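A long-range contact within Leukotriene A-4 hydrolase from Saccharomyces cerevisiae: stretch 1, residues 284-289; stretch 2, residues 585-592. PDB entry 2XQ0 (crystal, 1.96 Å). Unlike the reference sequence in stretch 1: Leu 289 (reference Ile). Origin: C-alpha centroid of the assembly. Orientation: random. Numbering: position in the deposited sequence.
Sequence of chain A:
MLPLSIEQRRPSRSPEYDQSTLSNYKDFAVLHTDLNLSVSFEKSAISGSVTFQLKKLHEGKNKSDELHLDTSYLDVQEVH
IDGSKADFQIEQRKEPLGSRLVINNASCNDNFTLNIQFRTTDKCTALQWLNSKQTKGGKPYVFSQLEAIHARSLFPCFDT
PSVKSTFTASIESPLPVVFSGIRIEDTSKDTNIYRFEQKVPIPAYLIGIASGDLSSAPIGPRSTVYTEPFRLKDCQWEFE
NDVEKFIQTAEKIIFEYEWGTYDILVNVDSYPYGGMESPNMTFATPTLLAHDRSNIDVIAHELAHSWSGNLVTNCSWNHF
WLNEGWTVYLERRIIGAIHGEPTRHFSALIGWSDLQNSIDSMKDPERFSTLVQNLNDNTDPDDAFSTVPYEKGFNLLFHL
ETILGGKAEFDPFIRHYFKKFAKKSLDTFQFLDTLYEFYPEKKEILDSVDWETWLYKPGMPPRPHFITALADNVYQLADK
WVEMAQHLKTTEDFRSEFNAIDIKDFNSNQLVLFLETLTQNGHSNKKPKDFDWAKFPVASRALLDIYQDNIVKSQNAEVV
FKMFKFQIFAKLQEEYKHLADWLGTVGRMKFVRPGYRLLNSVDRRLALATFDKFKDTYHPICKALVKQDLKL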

# COMPACT_ATOMS: atom_id res chain seq x y z
N ALA A 284 -1.44 0.97 9.94
CA ALA A 284 -0.61 -0.23 9.88
C ALA A 284 -1.37 -1.50 10.29
O ALA A 284 -2.27 -1.45 11.13
CB ALA A 284 0.63 -0.05 10.74
N THR A 285 -1.01 -2.63 9.68
CA THR A 285 -1.53 -3.96 10.04
C THR A 285 -0.90 -4.41 11.36
O THR A 285 0.30 -4.21 11.58
CB THR A 285 -1.23 -5.01 8.92
OG1 THR A 285 -1.67 -6.31 9.32
CG2 THR A 285 0.26 -5.06 8.60
N PRO A 286 -1.71 -5.00 12.25
CA PRO A 286 -1.19 -5.56 13.50
C PRO A 286 -0.25 -6.74 13.26
O PRO A 286 0.48 -7.12 14.16
CB PRO A 286 -2.44 -6.05 14.23
CG PRO A 286 -3.60 -5.57 13.45
CD PRO A 286 -3.16 -5.21 12.08
N THR A 287 -0.29 -7.31 12.06
CA THR A 287 0.61 -8.41 11.75
C THR A 287 2.03 -7.88 11.61
O THR A 287 2.94 -8.64 11.36
CB THR A 287 0.22 -9.17 10.46
OG1 THR A 287 0.29 -8.29 9.34
CG2 THR A 287 -1.19 -9.75 10.58
N LEU A 288 2.21 -6.57 11.78
CA LEU A 288 3.57 -6.04 11.81
C LEU A 288 4.21 -6.39 13.14
O LEU A 288 5.43 -6.42 13.26
CB LEU A 288 3.59 -4.51 11.62
CG LEU A 288 3.32 -3.93 10.23
CD1 LEU A 288 3.88 -2.52 10.14
CD2 LEU A 288 3.95 -4.83 9.17
N LEU A 289 3.39 -6.64 14.16
CA LEU A 289 3.91 -6.96 15.47
C LEU A 289 4.34 -8.42 15.56
O LEU A 289 3.51 -9.33 15.56
CB LEU A 289 2.90 -6.65 16.56
CG LEU A 289 3.03 -5.24 17.10
CD1 LEU A 289 2.67 -4.22 16.02
CD2 LEU A 289 2.15 -5.08 18.33
N THR A 585 -7.91 -15.50 12.09
CA THR A 585 -7.24 -14.59 13.01
C THR A 585 -6.60 -13.39 12.30
O THR A 585 -6.29 -12.38 12.94
CB THR A 585 -6.19 -15.32 13.89
OG1 THR A 585 -4.99 -15.54 13.14
CG2 THR A 585 -6.73 -16.67 14.39
N VAL A 586 -6.40 -13.49 10.99
CA VAL A 586 -5.81 -12.40 10.20
C VAL A 586 -6.74 -11.92 9.08
O VAL A 586 -7.58 -12.67 8.60
CB VAL A 586 -4.42 -12.78 9.61
CG1 VAL A 586 -3.40 -13.04 10.72
CG2 VAL A 586 -4.52 -13.99 8.68
N GLY A 587 -6.56 -10.67 8.67
CA GLY A 587 -7.37 -10.07 7.62
C GLY A 587 -6.56 -9.45 6.49
O GLY A 587 -7.10 -9.05 5.46
N ARG A 588 -5.24 -9.38 6.68
CA ARG A 588 -4.36 -8.82 5.66
C ARG A 588 -4.46 -9.62 4.35
O ARG A 588 -4.20 -10.81 4.34
CB ARG A 588 -2.91 -8.80 6.15
CG ARG A 588 -1.96 -8.08 5.22
CD ARG A 588 -0.60 -7.87 5.87
NE ARG A 588 0.33 -7.21 4.96
CZ ARG A 588 1.63 -7.05 5.21
NH1 ARG A 588 2.15 -7.49 6.34
NH2 ARG A 588 2.40 -6.44 4.31
N MET A 589 -4.83 -8.95 3.26
CA MET A 589 -5.08 -9.65 2.00
C MET A 589 -3.93 -10.56 1.60
O MET A 589 -4.15 -11.71 1.19
CB MET A 589 -5.41 -8.67 0.87
CG MET A 589 -6.87 -8.27 0.82
SD MET A 589 -7.31 -7.21 -0.57
CE MET A 589 -6.41 -5.71 -0.18
N LYS A 590 -2.72 -10.05 1.73
CA LYS A 590 -1.54 -10.82 1.31
C LYS A 590 -1.48 -12.23 1.91
O LYS A 590 -0.90 -13.13 1.30
CB LYS A 590 -0.25 -10.04 1.62
CG LYS A 590 0.54 -10.55 2.82
CD LYS A 590 1.79 -9.71 3.11
CE LYS A 590 2.93 -9.99 2.13
NZ LYS A 590 4.22 -9.45 2.64
N PHE A 591 -2.09 -12.43 3.08
CA PHE A 591 -2.12 -13.76 3.71
C PHE A 591 -3.44 -14.48 3.47
O PHE A 591 -3.46 -15.68 3.16
CB PHE A 591 -1.86 -13.69 5.21
CG PHE A 591 -0.59 -12.97 5.58
CD1 PHE A 591 0.61 -13.33 5.00
CD2 PHE A 591 -0.61 -11.93 6.51
CE1 PHE A 591 1.78 -12.66 5.34
CE2 PHE A 591 0.55 -11.26 6.85
CZ PHE A 591 1.74 -11.62 6.26
N VAL A 592 -4.53 -13.74 3.62
CA VAL A 592 -5.89 -14.26 3.48
C VAL A 592 -6.20 -14.84 2.10
O VAL A 592 -6.64 -15.99 2.00
CB VAL A 592 -6.92 -13.18 3.85
CG1 VAL A 592 -8.34 -13.62 3.49
CG2 VAL A 592 -6.82 -12.83 5.33

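Residues 286-288 of stretch 1 form a short 3-10 segment, and the hydrogen bond from Leu 289 N to Pro 286 O (2.9 Å) has the i to i+3 spacing expected of such a turn. In stretch 2, Arg 588 occupies the N-cap position of the helix that begins at Met 589; its O accepts hydrogen bonds from Phe 591 N at 2.9 Å and Val 592 N at 3.0 Å. The backbones stay well apart: the CA atoms of Thr 285 and Arg 588 are separated by 7.1 Å, those of Thr 287 and Val 586 by 7.7 Å. Side chains therefore bridge the gap, burying 198 Å² in total, and no hydrogen bond crosses between the stretches.

Thr 287 gives up the most surface, 64 Å², and touches three residues. Its CA-to-CB bond points toward stretch 2, and chi1 is in the p well. CG2 lies 4.0 Å from Val 586 CG1, an apolar contact between methyl groups. OG1 approaches Arg 588 CD at 3.6 Å and Phe 591 CE2 at 3.9 Å, both carbon atoms, so these are packing contacts; relative to the Phe 591 ring it sits at the edge, near the plane. The hydroxyl finds its polar partner within its own stretch, donating from Thr 287 OG1 to Thr 285 OG1 over 2.8 Å.

Arg 588 contributes almost as much, 61 Å². With chi1, chi2 and chi3 all t, its side chain is extended, carrying the guanidinium past Thr 287 to Thr 285 and Leu 288. Thr 285 CG2 lies over one face of the guanidinium, 3.8 Å from Arg 588 NH1, a methyl group packed against a flat, charged group. Leu 288 points its CA-to-CB bond sideways, yet the end of its side chain comes nearer, bringing CD2 to 4.3 Å from Arg 588 NH1.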